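Side-chain contact in AT-rich interactive domain-containing protein 4 (PDB 6LQF), which recognises the histone mark H3K4me3 and DNA through its ARID-PHD cassette and probably acts in regulating transcription: residues Q22-S25 with E26-L30. Numbering follows the deposited sequence.
Sequences QVCS and EEEFL
S25 meets E28 and F29 as the N-cap of helix 26-39, in the ARID domain, a helical DNA-binding fold. Two hydrogen bonds close this first turn. The side-chain bond is the cap: S25 OG accepts from E28 N at 3.2 Å, and the N-H points at it almost straight (166°). With chi1 at 70°, OG faces the first turn, within reach of the amide of E28. The main-chain bond runs from F29 N to S25 O at 3.0 Å. It is the first i to i+4 bond of the helix, and L30 N to E26 O follows it.

Van der Waals contacts back up the cap. The CB of E28 lies 3.5 Å from S25 OG, so the cap oxygen touches both the amide and the side chain of this residue. C24, just ahead of the cap, is buried. Its SG is anti to the backbone N (chi1 -174°) and reaches alongside the turn. There C24 SG sits 3.7 Å from F29 N, and near CB of F29 and CB and CG of E28. The F29 ring runs away from the cap into a cluster of rings from F67, Y70 and Y122.

The acidic ends turn to other partners. E26 pairs with R96 and E27 with R31, both as salt bridges. The carboxylate of E28 accepts from A19 N, which joins the preceding loop to the helix. On its way there, CG of E28 passes 4.0 Å from C24 SG.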
loop_
_atom_site.group_PDB
_atom_site.type_symbol
_atom_site.label_atom_id
_atom_site.label_comp_id
_atom_site.label_asym_id
_atom_site.label_seq_id
_atom_site.Cartn_x
_atom_site.Cartn_y
_atom_site.Cartn_z
ATOM N N GLN A 22 -8.598 -8.572 0.540
ATOM C CA GLN A 22 -7.798 -9.604 1.216
ATOM C C GLN A 22 -7.705 -10.916 0.441
ATOM O O GLN A 22 -6.769 -11.676 0.640
ATOM C CB GLN A 22 -8.355 -9.914 2.617
ATOM C CG GLN A 22 -8.334 -8.729 3.560
ATOM C CD GLN A 22 -9.652 -7.952 3.590
ATOM O OE1 GLN A 22 -10.414 -7.923 2.612
ATOM N NE2 GLN A 22 -9.930 -7.326 4.735
ATOM N N VAL A 23 -8.680 -11.182 -0.426
ATOM C CA VAL A 23 -8.768 -12.460 -1.108
ATOM C C VAL A 23 -8.860 -12.264 -2.650
ATOM O O VAL A 23 -9.067 -13.221 -3.382
ATOM C CB VAL A 23 -10.004 -13.246 -0.685
ATOM C CG1 VAL A 23 -9.893 -13.696 0.765
ATOM C CG2 VAL A 23 -11.268 -12.422 -0.924
ATOM N N CYS A 24 -8.740 -11.037 -3.131
ATOM C CA CYS A 24 -8.902 -10.774 -4.560
ATOM C C CYS A 24 -7.639 -11.153 -5.329
ATOM O O CYS A 24 -6.531 -10.786 -4.894
ATOM C CB CYS A 24 -9.217 -9.297 -4.739
ATOM S SG CYS A 24 -9.621 -8.806 -6.442
ATOM N N SER A 25 -7.797 -11.841 -6.476
ATOM C CA SER A 25 -6.641 -12.196 -7.277
ATOM C C SER A 25 -6.192 -10.991 -8.081
ATOM O O SER A 25 -6.951 -10.037 -8.278
ATOM C CB SER A 25 -6.947 -13.352 -8.224
ATOM O OG SER A 25 -7.828 -12.929 -9.266
ATOM N N GLU A 26 -4.933 -11.056 -8.492
ATOM C CA GLU A 26 -4.374 -10.021 -9.310
ATOM C C GLU A 26 -5.150 -9.843 -10.600
ATOM O O GLU A 26 -5.410 -8.709 -11.001
ATOM C CB GLU A 26 -2.892 -10.292 -9.607
ATOM C CG GLU A 26 -2.337 -9.216 -10.522
ATOM C CD GLU A 26 -0.840 -9.279 -10.712
ATOM O OE1 GLU A 26 -0.292 -8.522 -11.556
ATOM O OE2 GLU A 26 -0.202 -10.087 -10.021
ATOM N N GLU A 27 -5.558 -10.927 -11.239
ATOM C CA GLU A 27 -6.248 -10.761 -12.522
ATOM C C GLU A 27 -7.624 -10.109 -12.328
ATOM O O GLU A 27 -8.006 -9.185 -13.087
ATOM C CB GLU A 27 -6.355 -12.094 -13.234
ATOM C CG GLU A 27 -7.304 -12.040 -14.405
ATOM C CD GLU A 27 -6.825 -12.901 -15.543
ATOM O OE1 GLU A 27 -7.602 -12.997 -16.521
ATOM O OE2 GLU A 27 -5.693 -13.468 -15.448
ATOM N N GLU A 28 -8.385 -10.556 -11.336
ATOM C CA GLU A 28 -9.667 -9.940 -11.056
ATOM C C GLU A 28 -9.513 -8.456 -10.709
ATOM O O GLU A 28 -10.284 -7.625 -11.183
ATOM C CB GLU A 28 -10.363 -10.654 -9.902
ATOM C CG GLU A 28 -11.732 -10.067 -9.639
ATOM C CD GLU A 28 -12.543 -10.823 -8.590
ATOM O OE1 GLU A 28 -12.184 -11.971 -8.233
ATOM O OE2 GLU A 28 -13.563 -10.257 -8.147
ATOM N N PHE A 29 -8.502 -8.116 -9.900
ATOM C CA PHE A 29 -8.245 -6.715 -9.592
ATOM C C PHE A 29 -7.940 -5.896 -10.848
ATOM O O PHE A 29 -8.560 -4.843 -11.057
ATOM C CB PHE A 29 -7.081 -6.619 -8.586
ATOM C CG PHE A 29 -6.644 -5.237 -8.349
ATOM C CD1 PHE A 29 -7.353 -4.426 -7.457
ATOM C CD2 PHE A 29 -5.527 -4.722 -8.988
ATOM C CE1 PHE A 29 -6.964 -3.067 -7.252
ATOM C CE2 PHE A 29 -5.132 -3.359 -8.741
ATOM C CZ PHE A 29 -5.856 -2.573 -7.881
ATOM N N LEU A 30 -6.978 -6.355 -11.648
ATOM C CA LEU A 30 -6.552 -5.557 -12.788
ATOM C C LEU A 30 -7.681 -5.386 -13.804
ATOM O O LEU A 30 -7.835 -4.304 -14.386
ATOM C CB LEU A 30 -5.335 -6.189 -13.462
ATOM C CG LEU A 30 -4.045 -6.090 -12.626
ATOM C CD1 LEU A 30 -2.927 -6.914 -13.292
ATOM C CD2 LEU A 30 -3.587 -4.611 -12.415
#